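Amino acid ABC transporter, periplasmic amino acid-binding protein (Brucella ovis, PDB 4Z9N) binds glutathione and probably serves as the periplasmic solute-binding component of an ABC importer for amino acids or small peptides. Local coordinates at residues D[148-151]-D[152-156]; D[227-230]-D[231-235]. All coordinates share one frame; numbering follows the deposited sequence.

How the interactions relate
Two helices of one chain, on opposite sides of its centre, carry these contacts. Interaction 1 is where helix 142-153 ends, in the beta-alpha-beta unit of strands 134-138 and 159-163; interaction 2 is a mid-helix stretch of 222-240, much more deeply buried. Their centres lie 38 Å apart and their nearest atoms about 26 Å, so neither touches the other. The side chain of D149 in interaction 1 is about 13 Å from the bound glutathione, and that of R229 in interaction 2 about 4 Å from a sodium ion. What they share is the dimer: D149 in one and R229 and W230 in the other each meet the second subunit.

Interaction 1 (D[148-151]-D[152-156])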
loop_
_atom_site.group_PDB
_atom_site.type_symbol
_atom_site.label_atom_id
_atom_site.label_comp_id
_atom_site.label_asym_id
_atom_site.label_seq_id
_atom_site.Cartn_x
_atom_site.Cartn_y
_atom_site.Cartn_z
ATOM N N ALA D 148 -1.291 -4.654 26.426
ATOM C CA ALA D 148 -1.557 -5.889 27.144
ATOM C C ALA D 148 -0.689 -7.013 26.563
ATOM O O ALA D 148 -0.051 -7.768 27.308
ATOM C CB ALA D 148 -3.038 -6.244 27.077
ATOM N N ASP D 149 -0.661 -7.119 25.230
ATOM C CA ASP D 149 0.118 -8.168 24.563
ATOM C C ASP D 149 1.586 -8.102 24.970
ATOM O O ASP D 149 2.229 -9.123 25.256
ATOM C CB ASP D 149 0.047 -8.040 23.038
ATOM C CG ASP D 149 -1.299 -8.421 22.455
ATOM O OD1 ASP D 149 -2.114 -9.070 23.145
ATOM O OD2 ASP D 149 -1.521 -8.071 21.272
ATOM N N TYR D 150 2.125 -6.888 24.944
ATOM C CA TYR D 150 3.552 -6.674 25.174
ATOM C C TYR D 150 3.951 -7.025 26.609
ATOM O O TYR D 150 4.998 -7.628 26.849
ATOM C CB TYR D 150 3.907 -5.218 24.857
ATOM C CG TYR D 150 5.370 -4.856 24.988
ATOM C CD1 TYR D 150 6.309 -5.328 24.081
ATOM C CD2 TYR D 150 5.802 -4.005 26.002
ATOM C CE1 TYR D 150 7.653 -4.983 24.189
ATOM C CE2 TYR D 150 7.143 -3.643 26.114
ATOM C CZ TYR D 150 8.061 -4.136 25.204
ATOM O OH TYR D 150 9.389 -3.783 25.314
ATOM N N PHE D 151 3.100 -6.669 27.565
ATOM C CA PHE D 151 3.415 -6.934 28.960
ATOM C C PHE D 151 3.264 -8.412 29.276
ATOM O O PHE D 151 4.053 -8.950 30.044
ATOM C CB PHE D 151 2.535 -6.075 29.880
ATOM C CG PHE D 151 3.112 -4.725 30.145
ATOM C CD1 PHE D 151 3.272 -3.809 29.110
ATOM C CD2 PHE D 151 3.536 -4.381 31.417
ATOM C CE1 PHE D 151 3.832 -2.567 29.352
ATOM C CE2 PHE D 151 4.101 -3.153 31.665
ATOM C CZ PHE D 151 4.255 -2.241 30.636
ATOM N N ARG D 152 2.270 -9.065 28.665
ATOM C CA ARG D 152 2.090 -10.507 28.834
ATOM C C ARG D 152 3.306 -11.252 28.291
ATOM O O ARG D 152 3.884 -12.117 28.958
ATOM C CB ARG D 152 0.830 -11.005 28.115
ATOM C CG ARG D 152 0.702 -12.522 28.137
ATOM C CD ARG D 152 -0.597 -13.021 27.474
ATOM N NE ARG D 152 -0.937 -12.155 26.347
ATOM C CZ ARG D 152 -2.058 -11.442 26.239
ATOM N NH1 ARG D 152 -3.015 -11.558 27.142
ATOM N NH2 ARG D 152 -2.255 -10.649 25.191
ATOM N N ALA D 153 3.694 -10.901 27.070
ATOM C CA ALA D 153 4.758 -11.609 26.370
ATOM C C ALA D 153 6.069 -11.488 27.120
ATOM O O ALA D 153 6.869 -12.428 27.169
ATOM C CB ALA D 153 4.904 -11.068 24.945
ATOM N N ASN D 154 6.288 -10.322 27.709
ATOM C CA ASN D 154 7.557 -10.049 28.364
ATOM C C ASN D 154 7.508 -10.248 29.867
ATOM O O ASN D 154 8.427 -9.842 30.580
ATOM C CB ASN D 154 8.013 -8.633 28.027
ATOM C CG ASN D 154 8.466 -8.521 26.592
ATOM O OD1 ASN D 154 9.557 -8.972 26.251
ATOM N ND2 ASN D 154 7.628 -7.934 25.735
ATOM N N LYS D 155 6.436 -10.876 30.339
ATOM C CA LYS D 155 6.317 -11.244 31.747
ATOM C C LYS D 155 6.470 -10.026 32.669
ATOM O O LYS D 155 7.093 -10.117 33.729
ATOM C CB LYS D 155 7.358 -12.308 32.110
ATOM C CG LYS D 155 7.307 -13.565 31.259
ATOM C CD LYS D 155 6.004 -14.311 31.448
ATOM C CE LYS D 155 6.161 -15.794 31.129
ATOM N NZ LYS D 155 6.579 -16.063 29.720
ATOM N N MET D 156 5.907 -8.890 32.263
ATOM C CA MET D 156 5.931 -7.695 33.088
ATOM C C MET D 156 4.593 -7.476 33.791
ATOM O O MET D 156 3.532 -7.749 33.222
ATOM C CB MET D 156 6.284 -6.475 32.243
ATOM C CG MET D 156 7.719 -6.495 31.744
ATOM S SD MET D 156 8.192 -4.907 31.040
ATOM C CE MET D 156 7.131 -4.852 29.603
#
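M156 folds back against the end of helix 142-153 and lays its methyl group on the ring of F151. Its CB packs 3.6 Å from F151 CD2. CG then stands anti to the carbonyl carbon (chi1 -68°), and the chain runs extended to SD, which lies obliquely off the same ring, 4.8 Å from its centroid, a Met-aromatic contact. A bend at the last torsion turns CE over the centre of the F151 face, 3.8 Å from the centroid and practically on the ring normal, a CH-pi contact; the same methyl comes 3.7 Å from Y150 CE2. What brings M156 here is a Schellman motif: K155, with positive phi, is the C-prime residue, and M156 N bonds F151 O, while K155 N bonds R152 O. N154 adds a second grip, since its backbone N and its ND2 both donate to Y150 O, the amide nitrogen at 2.9 Å. That ND2 also sits over one face of the Y150 ring, toward its rim, with ring and amide planes 59° apart. Farther back on the helix, R152 bends at chi3 and brings NH2 within 2.6 Å of D149 OD1, a salt bridge at the guanidinium edge. The other carboxylate oxygen, D149 OD2, forms salt bridges to R261 and R328 of the second subunit.

Interaction 2 (D[227-230]-D[231-235]); sequences VVRW and THNAL
N233 and R229 run side by side along one flank of helix 222-240, pointing the same way, with amide and guanidinium planes 43° apart. N233 ND2 lies 3.5 Å from R229 CG and donates to R229 O at 2.9 Å, approaching from above the carbonyl plane; N233 N bonds the same oxygen. W230 crosses N233 obliquely, its indole 45° from the amide plane, and the contact is made by N233 CB, 3.6 Å from W230 CE3. R229 CG lies over one face of that indole, toward its rim. T231 has OG1 beside its own backbone N (chi1 -66°), which lets the hydroxyl donate to V227 O at 2.8 Å. T231 N bonds that oxygen too, from the opposite face of its plane. Both side chains thus double an i to i+4 helical bond within a buried helix. The polar ends find partners beyond this stretch: R229 NH1 hydrogen-bonds D226 OD1 and forms a salt bridge to D96 OD2 of the second subunit, an oxygen that W230 NE1 also bonds, and H232 ND1 meets Y48 OH. Helix 44-57 covers T231, helix 281-289 packs on W230 and A234, and strand 211-218 lies against V228 and H232.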
loop_
_atom_site.group_PDB
_atom_site.type_symbol
_atom_site.label_atom_id
_atom_site.label_comp_id
_atom_site.label_asym_id
_atom_site.label_seq_id
_atom_site.Cartn_x
_atom_site.Cartn_y
_atom_site.Cartn_z
ATOM N N VAL D 227 -11.256 8.754 -5.238
ATOM C CA VAL D 227 -10.922 10.180 -5.068
ATOM C C VAL D 227 -9.960 10.367 -3.897
ATOM O O VAL D 227 -8.979 11.117 -3.980
ATOM C CB VAL D 227 -12.200 11.047 -4.853
ATOM C CG1 VAL D 227 -11.816 12.452 -4.394
ATOM C CG2 VAL D 227 -13.053 11.092 -6.117
ATOM N N VAL D 228 -10.228 9.667 -2.800
ATOM C CA VAL D 228 -9.396 9.823 -1.609
ATOM C C VAL D 228 -8.046 9.180 -1.858
ATOM O O VAL D 228 -7.009 9.769 -1.565
ATOM C CB VAL D 228 -10.074 9.230 -0.372
ATOM C CG1 VAL D 228 -9.125 9.265 0.841
ATOM C CG2 VAL D 228 -11.395 9.989 -0.070
ATOM N N ARG D 229 -8.068 7.978 -2.422
ATOM C CA ARG D 229 -6.838 7.254 -2.751
ATOM C C ARG D 229 -5.921 8.052 -3.672
ATOM O O ARG D 229 -4.696 8.119 -3.494
ATOM C CB ARG D 229 -7.167 5.926 -3.429
ATOM C CG ARG D 229 -5.913 5.174 -3.892
ATOM C CD ARG D 229 -6.239 3.793 -4.462
ATOM N NE ARG D 229 -7.257 3.121 -3.671
ATOM C CZ ARG D 229 -8.511 2.920 -4.065
ATOM N NH1 ARG D 229 -8.911 3.285 -5.275
ATOM N NH2 ARG D 229 -9.363 2.329 -3.248
ATOM N N TRP D 230 -6.515 8.648 -4.687
ATOM C CA TRP D 230 -5.685 9.259 -5.692
ATOM C C TRP D 230 -5.295 10.688 -5.326
ATOM O O TRP D 230 -4.300 11.183 -5.839
ATOM C CB TRP D 230 -6.370 9.139 -7.050
ATOM C CG TRP D 230 -6.112 7.766 -7.518
ATOM C CD1 TRP D 230 -6.969 6.701 -7.487
ATOM C CD2 TRP D 230 -4.853 7.255 -7.977
ATOM N NE1 TRP D 230 -6.331 5.569 -7.934
ATOM C CE2 TRP D 230 -5.034 5.882 -8.251
ATOM C CE3 TRP D 230 -3.600 7.835 -8.217
ATOM C CZ2 TRP D 230 -4.002 5.071 -8.735
ATOM C CZ3 TRP D 230 -2.577 7.034 -8.708
ATOM C CH2 TRP D 230 -2.784 5.663 -8.961
ATOM N N THR D 231 -6.009 11.308 -4.386
ATOM C CA THR D 231 -5.491 12.518 -3.740
ATOM C C THR D 231 -4.160 12.191 -3.042
ATOM O O THR D 231 -3.153 12.870 -3.255
ATOM C CB THR D 231 -6.489 13.103 -2.722
ATOM O OG1 THR D 231 -7.653 13.556 -3.416
ATOM C CG2 THR D 231 -5.866 14.276 -1.960
ATOM N N HIS D 232 -4.167 11.144 -2.216
ATOM C CA HIS D 232 -2.955 10.669 -1.547
ATOM C C HIS D 232 -1.809 10.375 -2.510
ATOM O O HIS D 232 -0.674 10.808 -2.303
ATOM C CB HIS D 232 -3.287 9.412 -0.741
ATOM C CG HIS D 232 -2.096 8.707 -0.173
ATOM N ND1 HIS D 232 -1.231 9.294 0.726
ATOM C CD2 HIS D 232 -1.675 7.424 -0.319
ATOM C CE1 HIS D 232 -0.309 8.412 1.084
ATOM N NE2 HIS D 232 -0.560 7.270 0.465
ATOM N N ASN D 233 -2.098 9.637 -3.568
ATOM C CA ASN D 233 -1.018 9.228 -4.453
ATOM C C ASN D 233 -0.546 10.395 -5.305
ATOM O O ASN D 233 0.630 10.457 -5.661
ATOM C CB ASN D 233 -1.448 8.031 -5.298
ATOM C CG ASN D 233 -1.395 6.736 -4.502
ATOM O OD1 ASN D 233 -0.321 6.171 -4.320
ATOM N ND2 ASN D 233 -2.549 6.281 -3.989
ATOM N N ALA D 234 -1.437 11.352 -5.575
ATOM C CA ALA D 234 -1.022 12.569 -6.252
ATOM C C ALA D 234 -0.025 13.321 -5.380
ATOM O O ALA D 234 0.987 13.824 -5.879
ATOM C CB ALA D 234 -2.220 13.463 -6.586
ATOM N N LEU D 235 -0.305 13.397 -4.083
ATOM C CA LEU D 235 0.613 14.075 -3.167
ATOM C C LEU D 235 1.999 13.425 -3.196
ATOM O O LEU D 235 3.027 14.119 -3.182
ATOM C CB LEU D 235 0.065 14.065 -1.736
ATOM C CG LEU D 235 -1.145 14.976 -1.491
ATOM C CD1 LEU D 235 -1.767 14.685 -0.132
ATOM C CD2 LEU D 235 -0.736 16.444 -1.602
#